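Local coordinates for protein putative O-acetylhomoserine (Thiol)-lyase (Campylobacter jejuni, PDB 4OC9) that probably uses pyridoxal 5'-phosphate to transfer the aminocarboxypropyl group of O-acetylhomoserine to a sulfur nucleophile, at residues Ile27-Tyr33 with Ser55-Thr61; Leu189-His195 with Tyr333-Ala339; Tyr235-Asn239 with Ile257-Arg261. All coordinates share one frame; numbering follows the deposited sequence.

How the interactions relate
Interactions 1 and 3 are buried, whereas interaction 2 is only partly so and opens to solvent at its K194 and D335 end. Interaction 1 is rich in hydrogen bonds and lies where subunits meet, with two other copies of the protein within reach. Interactions 2 and 3 stay within one chain and rest on aromatic and aliphatic packing, with one water bridging backbone atoms and another linking side chains in interaction 2. In sequence, 235-239 and 257-261 both fall between the two halves of interaction 2. Interactions 1 and 3 come within about 8 Å at their nearest atoms; L57 packs on helix 257-270, which begins in interaction 3, and R56 makes a weak bond to it.

Interaction 1 of 3, residues Ile27-Tyr33 with Ser55-Thr61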
loop_
_atom_site.group_PDB
_atom_site.type_symbol
_atom_site.label_atom_id
_atom_site.label_comp_id
_atom_site.label_asym_id
_atom_site.label_seq_id
_atom_site.Cartn_x
_atom_site.Cartn_y
_atom_site.Cartn_z
ATOM N N ILE D 27 6.536 2.619 6.343
ATOM C CA ILE D 27 6.676 2.088 4.994
ATOM C C ILE D 27 7.387 3.162 4.162
ATOM O O ILE D 27 6.786 4.197 3.813
ATOM C CB ILE D 27 5.337 1.785 4.322
ATOM C CG1 ILE D 27 4.492 0.867 5.197
ATOM C CG2 ILE D 27 5.598 1.197 2.949
ATOM C CD1 ILE D 27 3.071 0.666 4.678
ATOM N N TYR D 28 8.655 2.907 3.858
ATOM C CA TYR D 28 9.443 3.823 3.062
ATOM C C TYR D 28 9.190 3.586 1.555
ATOM O O TYR D 28 10.026 3.002 0.863
ATOM C CB TYR D 28 10.938 3.749 3.428
ATOM C CG TYR D 28 11.196 4.264 4.828
ATOM C CD1 TYR D 28 11.415 5.630 5.056
ATOM C CD2 TYR D 28 11.191 3.410 5.942
ATOM C CE1 TYR D 28 11.630 6.126 6.329
ATOM C CE2 TYR D 28 11.400 3.904 7.226
ATOM C CZ TYR D 28 11.632 5.267 7.399
ATOM O OH TYR D 28 11.839 5.775 8.636
ATOM N N GLN D 29 8.032 4.064 1.072
ATOM C CA GLN D 29 7.632 3.931 -0.339
ATOM C C GLN D 29 8.474 5.067 -0.948
ATOM O O GLN D 29 8.001 6.184 -1.246
ATOM C CB GLN D 29 6.120 4.132 -0.501
ATOM C CG GLN D 29 5.644 3.810 -1.900
ATOM C CD GLN D 29 5.802 2.344 -2.188
ATOM O OE1 GLN D 29 5.216 1.522 -1.511
ATOM N NE2 GLN D 29 6.523 2.013 -3.273
ATOM N N ASN D 30 9.750 4.726 -1.161
ATOM C CA ASN D 30 10.751 5.648 -1.627
ATOM C C ASN D 30 11.967 4.979 -2.286
ATOM O O ASN D 30 12.383 3.895 -1.876
ATOM C CB ASN D 30 11.263 6.260 -0.342
ATOM C CG ASN D 30 12.350 7.260 -0.557
ATOM O OD1 ASN D 30 12.128 8.379 -1.034
ATOM N ND2 ASN D 30 13.532 6.893 -0.099
ATOM N N THR D 31 12.536 5.639 -3.281
ATOM C CA THR D 31 13.685 5.080 -3.996
ATOM C C THR D 31 14.997 5.727 -3.687
ATOM O O THR D 31 16.027 5.055 -3.761
ATOM C CB THR D 31 13.508 5.155 -5.522
ATOM O OG1 THR D 31 13.202 6.501 -5.919
ATOM C CG2 THR D 31 12.361 4.280 -5.950
ATOM N N ALA D 32 14.975 7.014 -3.316
ATOM C CA ALA D 32 16.238 7.719 -3.042
ATOM C C ALA D 32 16.289 8.420 -1.715
ATOM O O ALA D 32 15.280 8.674 -1.089
ATOM C CB ALA D 32 16.561 8.676 -4.170
ATOM N N TYR D 33 17.505 8.783 -1.343
ATOM C CA TYR D 33 17.769 9.428 -0.078
ATOM C C TYR D 33 18.603 10.702 -0.212
ATOM O O TYR D 33 19.464 10.822 -1.078
ATOM C CB TYR D 33 18.481 8.384 0.806
ATOM C CG TYR D 33 17.671 7.112 0.843
ATOM C CD1 TYR D 33 17.834 6.138 -0.136
ATOM C CD2 TYR D 33 16.666 6.928 1.801
ATOM C CE1 TYR D 33 17.049 4.982 -0.129
ATOM C CE2 TYR D 33 15.899 5.781 1.815
ATOM C CZ TYR D 33 16.085 4.814 0.855
ATOM O OH TYR D 33 15.282 3.697 0.837
ATOM N N SER D 55 17.121 2.565 -3.173
ATOM C CA SER D 55 16.284 1.390 -2.838
ATOM C C SER D 55 16.494 0.110 -3.616
ATOM O O SER D 55 16.092 -0.952 -3.140
ATOM C CB SER D 55 14.802 1.746 -2.714
ATOM O OG SER D 55 14.654 2.634 -1.640
ATOM N N ARG D 56 17.091 0.181 -4.785
ATOM C CA ARG D 56 17.363 -1.078 -5.497
ATOM C C ARG D 56 18.374 -1.912 -4.707
ATOM O O ARG D 56 18.370 -3.128 -4.793
ATOM C CB ARG D 56 17.829 -0.844 -6.932
ATOM C CG ARG D 56 18.544 -2.021 -7.593
ATOM C CD ARG D 56 18.689 -1.910 -9.090
ATOM N NE ARG D 56 18.863 -0.564 -9.618
ATOM C CZ ARG D 56 19.992 0.116 -9.800
ATOM N NH1 ARG D 56 21.156 -0.363 -9.405
ATOM N NH2 ARG D 56 19.914 1.324 -10.340
ATOM N N LEU D 57 19.220 -1.242 -3.915
ATOM C CA LEU D 57 20.240 -1.910 -3.092
ATOM C C LEU D 57 19.707 -2.233 -1.702
ATOM O O LEU D 57 19.863 -3.342 -1.227
ATOM C CB LEU D 57 21.460 -1.018 -2.896
ATOM C CG LEU D 57 22.041 -0.367 -4.146
ATOM C CD1 LEU D 57 23.413 0.167 -3.789
ATOM C CD2 LEU D 57 22.175 -1.401 -5.226
ATOM N N SER D 58 19.130 -1.225 -1.029
ATOM C CA SER D 58 18.586 -1.435 0.285
ATOM C C SER D 58 17.563 -0.347 0.603
ATOM O O SER D 58 17.634 0.774 0.087
ATOM C CB SER D 58 19.657 -1.415 1.359
ATOM O OG SER D 58 20.189 -0.099 1.515
ATOM N N ASN D 59 16.647 -0.700 1.504
ATOM C CA ASN D 59 15.570 0.165 1.984
ATOM C C ASN D 59 15.385 -0.089 3.497
ATOM O O ASN D 59 15.450 -1.232 3.936
ATOM C CB ASN D 59 14.334 -0.135 1.157
ATOM C CG ASN D 59 13.106 0.627 1.606
ATOM O OD1 ASN D 59 12.603 0.446 2.732
ATOM N ND2 ASN D 59 12.515 1.373 0.672
ATOM N N PRO D 60 15.177 0.965 4.295
ATOM C CA PRO D 60 15.030 0.796 5.742
ATOM C C PRO D 60 13.911 -0.146 6.167
ATOM O O PRO D 60 14.101 -0.904 7.127
ATOM C CB PRO D 60 14.765 2.212 6.259
ATOM C CG PRO D 60 15.192 3.121 5.158
ATOM C CD PRO D 60 15.004 2.363 3.884
ATOM N N THR D 61 12.792 -0.158 5.459
ATOM C CA THR D 61 11.697 -1.061 5.807
ATOM C C THR D 61 12.204 -2.469 5.631
ATOM O O THR D 61 12.169 -3.281 6.562
ATOM C CB THR D 61 10.433 -0.831 4.946
ATOM O OG1 THR D 61 9.959 0.505 5.120
ATOM C CG2 THR D 61 9.331 -1.793 5.332
#
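Y28 and T61 meet at one end of this contact and T31 and S55 at the other, where the two segments run in opposite directions. Residues 27-33 form no helix or strand; inverse gamma turns centred on Y28 and Q29 bend them, while 55-61 leads into helix 60-73. At the T31 end the CA atoms of T31 and S55 are 4.7 Å apart, and S55 N donates to T31 O almost straight, at 173°. Y28 N donates to T61 OG1 (3.0 Å), an oxygen that also bonds to P26 O. N59 has its CG anti to the backbone N (chi1 176°), which carries its amide to two tasks: ND2 donates to Y28 O (3.0 Å) in the planes of both the amide and the carbonyl, and OD1 caps helix 60-73 by accepting from T61 N. S55 OG donates to N30 O (2.6 Å) and accepts from Y33 OH (2.8 Å), with a weak further bond from N59 ND2. P60 wedges between the two tyrosines. Its CB makes an off-centre CH-pi contact with the Y28 ring, 4.2 Å from the centroid, while its CD lies 3.3 Å from Y33 OH. T61 OG1 sits at the edge of the Y28 ring. Outside the pair, Q29 NE2 bonds to T213 O of the second subunit and N30 OD1 to S24 N of a third. R56 NH2 reaches the pyridoxal-phosphate lysine side chain of the second subunit. The chemistry thus satisfies buried backbone carbonyls and N-H groups with side-chain hydroxyls and an amide, fixing the shape of an irregular loop beside the start of a helix and close to the cofactor site of a neighbouring subunit.

Interaction 2 of 3, residues Leu189-His195 with Tyr333-Ala339; sequences LLQPFKH and YFDKNFA
L189 opens the contact by laying its side chain against F338 and F334: CD2 is 3.7 Å from F338 CB, and CB approaches F334 CD2 at 4.0 Å. Its carbonyl is joined to the other segment through water 1, which also reaches Y333 O and accepts from D335 N (2.7 Å). In L190, chi1 (-179°) places CG anti to the backbone N, and from there the branch sends CD1 to Y333 CB at 3.8 Å and CD2 to F334 CZ. Further on, Q191 OE1 accepts from water 2, which ties it to K194 NZ and D335 OD2. K194, extended beyond CG, brings NZ to 4.1 Å from D335 OD2, too far for a salt bridge, leaving the water to mediate between the opposite charges. H195 ends the walk with an edge-to-face pair: the CD1 and CE1 edge of Y333 points at the imidazole face, centroids 4.9 Å apart and planes at 89°, while K194 CB lies over the opposite face. Y333 OH itself is held by D163 OD1 and E165 N. The contact joins the connection between strands 177-181 and 199-203 of the large sheet to the type I turn F334-N337, which links helix 327-333 to strand 342-346 of the smaller sheet; helix 276-309 flanks it, touching L189 and F338.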
loop_
_atom_site.group_PDB
_atom_site.type_symbol
_atom_site.label_atom_id
_atom_site.label_comp_id
_atom_site.label_asym_id
_atom_site.label_seq_id
_atom_site.Cartn_x
_atom_site.Cartn_y
_atom_site.Cartn_z
ATOM N N LEU D 189 10.206 -23.807 13.630
ATOM C CA LEU D 189 10.144 -25.248 13.861
ATOM C C LEU D 189 11.493 -25.899 13.694
ATOM O O LEU D 189 11.730 -26.967 14.211
ATOM C CB LEU D 189 9.135 -25.897 12.920
ATOM C CG LEU D 189 7.717 -25.287 13.048
ATOM C CD1 LEU D 189 6.748 -26.017 12.132
ATOM C CD2 LEU D 189 7.225 -25.362 14.487
ATOM N N LEU D 190 12.396 -25.223 12.992
ATOM C CA LEU D 190 13.710 -25.742 12.732
ATOM C C LEU D 190 14.732 -24.639 12.503
ATOM O O LEU D 190 14.466 -23.673 11.777
ATOM C CB LEU D 190 13.639 -26.647 11.500
ATOM C CG LEU D 190 14.940 -27.314 11.085
ATOM C CD1 LEU D 190 15.441 -28.197 12.211
ATOM C CD2 LEU D 190 14.702 -28.161 9.872
ATOM N N GLN D 191 15.924 -24.809 13.067
ATOM C CA GLN D 191 16.983 -23.812 12.937
ATOM C C GLN D 191 18.206 -24.423 12.269
ATOM O O GLN D 191 19.119 -24.861 12.935
ATOM C CB GLN D 191 17.383 -23.293 14.315
ATOM C CG GLN D 191 16.263 -22.762 15.206
ATOM C CD GLN D 191 15.387 -23.848 15.884
ATOM O OE1 GLN D 191 15.837 -24.969 16.192
ATOM N NE2 GLN D 191 14.131 -23.484 16.153
ATOM N N PRO D 192 18.234 -24.451 10.939
ATOM C CA PRO D 192 19.378 -25.072 10.275
ATOM C C PRO D 192 20.743 -24.578 10.730
ATOM O O PRO D 192 21.702 -25.373 10.743
ATOM C CB PRO D 192 19.146 -24.761 8.807
ATOM C CG PRO D 192 17.665 -24.628 8.695
ATOM C CD PRO D 192 17.228 -23.976 9.976
ATOM N N PHE D 193 20.874 -23.317 11.106
ATOM C CA PHE D 193 22.186 -22.846 11.559
ATOM C C PHE D 193 22.736 -23.638 12.740
ATOM O O PHE D 193 23.957 -23.794 12.873
ATOM C CB PHE D 193 22.257 -21.352 11.866
ATOM C CG PHE D 193 21.981 -20.489 10.684
ATOM C CD1 PHE D 193 22.639 -20.722 9.484
ATOM C CD2 PHE D 193 21.240 -19.331 10.822
ATOM C CE1 PHE D 193 22.444 -19.908 8.399
ATOM C CE2 PHE D 193 21.076 -18.479 9.739
ATOM C CZ PHE D 193 21.673 -18.769 8.527
ATOM N N LYS D 194 21.858 -24.103 13.614
ATOM C CA LYS D 194 22.277 -24.906 14.736
ATOM C C LYS D 194 22.988 -26.135 14.292
ATOM O O LYS D 194 23.809 -26.661 15.037
ATOM C CB LYS D 194 21.108 -25.357 15.568
ATOM C CG LYS D 194 20.673 -24.388 16.632
ATOM C CD LYS D 194 19.359 -24.893 17.168
ATOM C CE LYS D 194 18.979 -24.117 18.425
ATOM N NZ LYS D 194 17.764 -24.691 19.052
ATOM N N HIS D 195 22.715 -26.592 13.073
ATOM C CA HIS D 195 23.364 -27.778 12.606
ATOM C C HIS D 195 24.438 -27.638 11.576
ATOM O O HIS D 195 24.697 -28.559 10.799
ATOM C CB HIS D 195 22.303 -28.755 12.165
ATOM C CG HIS D 195 21.268 -28.954 13.218
ATOM N ND1 HIS D 195 21.503 -29.690 14.348
ATOM C CD2 HIS D 195 20.010 -28.486 13.323
ATOM C CE1 HIS D 195 20.424 -29.673 15.104
ATOM N NE2 HIS D 195 19.499 -28.965 14.495
ATOM N N TYR D 333 15.344 -33.533 14.614
ATOM C CA TYR D 333 15.529 -32.109 14.337
ATOM C C TYR D 333 14.424 -31.116 14.717
ATOM O O TYR D 333 14.706 -29.920 14.831
ATOM C CB TYR D 333 15.847 -31.924 12.883
ATOM C CG TYR D 333 17.154 -32.529 12.476
ATOM C CD1 TYR D 333 18.339 -31.869 12.737
ATOM C CD2 TYR D 333 17.211 -33.713 11.759
ATOM C CE1 TYR D 333 19.551 -32.404 12.362
ATOM C CE2 TYR D 333 18.412 -34.240 11.371
ATOM C CZ TYR D 333 19.590 -33.576 11.670
ATOM O OH TYR D 333 20.814 -34.110 11.255
ATOM N N PHE D 334 13.196 -31.571 14.938
ATOM C CA PHE D 334 12.064 -30.651 15.290
ATOM C C PHE D 334 11.748 -30.655 16.794
ATOM O O PHE D 334 11.039 -31.535 17.279
ATOM C CB PHE D 334 10.851 -31.019 14.448
ATOM C CG PHE D 334 11.014 -30.728 12.988
ATOM C CD1 PHE D 334 11.832 -31.510 12.194
ATOM C CD2 PHE D 334 10.289 -29.731 12.391
ATOM C CE1 PHE D 334 11.963 -31.264 10.846
ATOM C CE2 PHE D 334 10.412 -29.485 11.032
ATOM C CZ PHE D 334 11.255 -30.253 10.257
ATOM N N ASP D 335 12.291 -29.668 17.512
ATOM C CA ASP D 335 12.127 -29.570 18.961
ATOM C C ASP D 335 10.706 -29.386 19.509
ATOM O O ASP D 335 10.397 -29.929 20.578
ATOM C CB ASP D 335 13.074 -28.517 19.537
ATOM C CG ASP D 335 14.560 -28.883 19.358
ATOM O OD1 ASP D 335 14.880 -30.004 18.908
ATOM O OD2 ASP D 335 15.421 -28.024 19.697
ATOM N N LYS D 336 9.866 -28.620 18.809
ATOM C CA LYS D 336 8.479 -28.373 19.250
ATOM C C LYS D 336 7.376 -29.378 18.816
ATOM O O LYS D 336 6.161 -29.205 19.019
ATOM C CB LYS D 336 8.056 -26.975 18.822
ATOM C CG LYS D 336 8.679 -25.843 19.621
ATOM C CD LYS D 336 8.109 -24.504 19.184
ATOM C CE LYS D 336 8.525 -23.252 20.030
ATOM N NZ LYS D 336 9.963 -23.085 20.412
ATOM N N ASN D 337 7.824 -30.450 18.224
ATOM C CA ASN D 337 6.950 -31.502 17.749
ATOM C C ASN D 337 5.806 -31.056 16.809
ATOM O O ASN D 337 4.662 -31.493 16.943
ATOM C CB ASN D 337 6.396 -32.342 18.894
ATOM C CG ASN D 337 5.934 -33.706 18.421
ATOM O OD1 ASN D 337 6.633 -34.375 17.659
ATOM N ND2 ASN D 337 4.780 -34.141 18.901
ATOM N N PHE D 338 6.098 -30.086 15.946
ATOM C CA PHE D 338 5.158 -29.562 14.960
ATOM C C PHE D 338 5.884 -29.744 13.654
ATOM O O PHE D 338 7.062 -29.472 13.568
ATOM C CB PHE D 338 4.781 -28.097 15.178
ATOM C CG PHE D 338 3.983 -27.829 16.439
ATOM C CD1 PHE D 338 2.695 -28.310 16.568
ATOM C CD2 PHE D 338 4.459 -26.950 17.402
ATOM C CE1 PHE D 338 1.950 -28.058 17.697
ATOM C CE2 PHE D 338 3.708 -26.657 18.522
ATOM C CZ PHE D 338 2.453 -27.217 18.671
ATOM N N ALA D 339 5.181 -30.190 12.628
ATOM C CA ALA D 339 5.793 -30.450 11.330
ATOM C C ALA D 339 5.327 -29.584 10.153
ATOM O O ALA D 339 5.452 -29.955 8.979
ATOM C CB ALA D 339 5.575 -31.901 10.999
HETATM O O HOH W 1 13.587 -27.589 16.476
HETATM O O HOH W 2 16.858 -27.213 17.874
#

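Interaction 3 of 3, residues Tyr235-Asn239 with Ile257-Arg261; sequences YKAFN and IFSIR
F238 packs against I257 and, more loosely, F258 in the apolar part of this contact. The phenyl ring reaches helix 257-270 at its first turn, with F238 CD1 3.7 Å from I257 CD1. For I257, CG1 lies between the backbone N and the carbonyl carbon (chi1 71°), an orientation that carries its CD1 out beside F238 CB and F238 CD1. Farther along the ring, F238 CZ approaches F258 CD2 loosely at 4.5 Å, whereas F238 CE1 packs on the backbone at F258 CA, 3.8 Å away. A carbonyl meets the ring as well: I257 O lies in the ring plane, at the edge, 3.5 Å from F238 CE1. That oxygen is already the acceptor of the helical bond from R261 N. The guanidinium contacts come last. R261, bent at chi3 (89°), lays one face of its flat group under the A237 methyl, and A237 CB stands 3.7 Å from R261 CZ, over the centre of the group. F238 CZ instead meets the guanidinium at its edge, 3.9 Å from R261 NE, with the ring and guanidinium planes 84° apart; R261 therefore borders both side chains but in different ways. Its polar end is held by N94, whose backbone O accepts from NH2. Within 235-239, N239 ND2 donates to Y235 O (2.8 Å) and also bonds to L229 O. The pair joins the loop after helix 225-229 to the N-terminal turn of helix 257-270. L229 of helix 225-229 touches both F238 and F258, L250 from a loop touches F238 and R261, and S259 rests on strand 77-81 at an edge of the large sheet.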
loop_
_atom_site.group_PDB
_atom_site.type_symbol
_atom_site.label_atom_id
_atom_site.label_comp_id
_atom_site.label_asym_id
_atom_site.label_seq_id
_atom_site.Cartn_x
_atom_site.Cartn_y
_atom_site.Cartn_z
ATOM N N TYR D 235 36.684 -20.268 -3.429
ATOM C CA TYR D 235 35.921 -19.050 -3.685
ATOM C C TYR D 235 36.786 -17.827 -3.990
ATOM O O TYR D 235 36.988 -16.944 -3.144
ATOM C CB TYR D 235 34.964 -18.767 -2.522
ATOM C CG TYR D 235 34.046 -19.925 -2.280
ATOM C CD1 TYR D 235 32.993 -20.197 -3.157
ATOM C CD2 TYR D 235 34.219 -20.765 -1.176
ATOM C CE1 TYR D 235 32.150 -21.267 -2.953
ATOM C CE2 TYR D 235 33.392 -21.847 -0.974
ATOM C CZ TYR D 235 32.357 -22.093 -1.869
ATOM O OH TYR D 235 31.497 -23.164 -1.662
ATOM N N LYS D 236 37.257 -17.747 -5.227
ATOM C CA LYS D 236 38.100 -16.607 -5.638
ATOM C C LYS D 236 37.395 -15.250 -5.725
ATOM O O LYS D 236 38.021 -14.230 -5.437
ATOM C CB LYS D 236 38.942 -16.955 -6.856
ATOM C CG LYS D 236 39.968 -17.989 -6.422
ATOM C CD LYS D 236 40.854 -18.540 -7.501
ATOM C CE LYS D 236 41.667 -19.666 -6.873
ATOM N NZ LYS D 236 42.459 -20.472 -7.838
ATOM N N ALA D 237 36.091 -15.240 -6.004
ATOM C CA ALA D 237 35.348 -13.980 -6.080
ATOM C C ALA D 237 35.449 -13.222 -4.755
ATOM O O ALA D 237 35.416 -11.999 -4.731
ATOM C CB ALA D 237 33.908 -14.245 -6.430
ATOM N N PHE D 238 35.617 -13.937 -3.655
ATOM C CA PHE D 238 35.738 -13.302 -2.328
ATOM C C PHE D 238 37.191 -13.075 -1.868
ATOM O O PHE D 238 37.444 -12.619 -0.750
ATOM C CB PHE D 238 35.005 -14.158 -1.269
ATOM C CG PHE D 238 33.528 -14.266 -1.495
ATOM C CD1 PHE D 238 32.666 -13.307 -0.970
ATOM C CD2 PHE D 238 32.993 -15.294 -2.248
ATOM C CE1 PHE D 238 31.297 -13.380 -1.181
ATOM C CE2 PHE D 238 31.620 -15.367 -2.470
ATOM C CZ PHE D 238 30.775 -14.418 -1.935
ATOM N N ASN D 239 38.140 -13.323 -2.763
ATOM C CA ASN D 239 39.571 -13.185 -2.444
ATOM C C ASN D 239 40.426 -12.589 -3.540
ATOM O O ASN D 239 41.622 -12.815 -3.580
ATOM C CB ASN D 239 40.090 -14.599 -2.113
ATOM C CG ASN D 239 39.446 -15.169 -0.872
ATOM O OD1 ASN D 239 39.706 -14.700 0.239
ATOM N ND2 ASN D 239 38.659 -16.232 -1.040
ATOM N N ILE D 257 30.779 -10.616 4.243
ATOM C CA ILE D 257 31.072 -10.472 2.815
ATOM C C ILE D 257 30.121 -11.170 1.852
ATOM O O ILE D 257 29.964 -10.730 0.725
ATOM C CB ILE D 257 32.545 -10.809 2.487
ATOM C CG1 ILE D 257 32.834 -12.299 2.616
ATOM C CG2 ILE D 257 33.471 -9.973 3.370
ATOM C CD1 ILE D 257 34.264 -12.652 2.247
ATOM N N PHE D 258 29.480 -12.247 2.302
ATOM C CA PHE D 258 28.535 -12.968 1.437
ATOM C C PHE D 258 27.359 -12.022 1.146
ATOM O O PHE D 258 26.982 -11.813 -0.014
ATOM C CB PHE D 258 28.047 -14.255 2.092
ATOM C CG PHE D 258 27.008 -14.989 1.289
ATOM C CD1 PHE D 258 25.641 -14.650 1.404
ATOM C CD2 PHE D 258 27.353 -16.046 0.482
ATOM C CE1 PHE D 258 24.669 -15.349 0.701
ATOM C CE2 PHE D 258 26.382 -16.747 -0.238
ATOM C CZ PHE D 258 25.040 -16.394 -0.124
ATOM N N SER D 259 26.820 -11.433 2.212
ATOM C CA SER D 259 25.696 -10.505 2.094
ATOM C C SER D 259 26.122 -9.230 1.341
ATOM O O SER D 259 25.360 -8.693 0.530
ATOM C CB SER D 259 25.116 -10.170 3.471
ATOM O OG SER D 259 24.579 -11.337 4.079
ATOM N N ILE D 260 27.331 -8.753 1.619
ATOM C CA ILE D 260 27.830 -7.559 0.947
ATOM C C ILE D 260 27.862 -7.765 -0.545
ATOM O O ILE D 260 27.442 -6.890 -1.296
ATOM C CB ILE D 260 29.238 -7.153 1.429
ATOM C CG1 ILE D 260 29.197 -6.640 2.874
ATOM C CG2 ILE D 260 29.827 -6.065 0.558
ATOM C CD1 ILE D 260 28.298 -5.429 3.139
ATOM N N ARG D 261 28.324 -8.926 -0.990
ATOM C CA ARG D 261 28.382 -9.140 -2.417
ATOM C C ARG D 261 26.966 -9.175 -2.994
ATOM O O ARG D 261 26.714 -8.644 -4.052
ATOM C CB ARG D 261 29.259 -10.354 -2.812
ATOM C CG ARG D 261 29.579 -10.285 -4.302
ATOM C CD ARG D 261 30.768 -11.115 -4.827
ATOM N NE ARG D 261 30.475 -12.457 -5.236
ATOM C CZ ARG D 261 30.414 -12.904 -6.492
ATOM N NH1 ARG D 261 30.723 -12.179 -7.567
ATOM N NH2 ARG D 261 30.116 -14.172 -6.658
#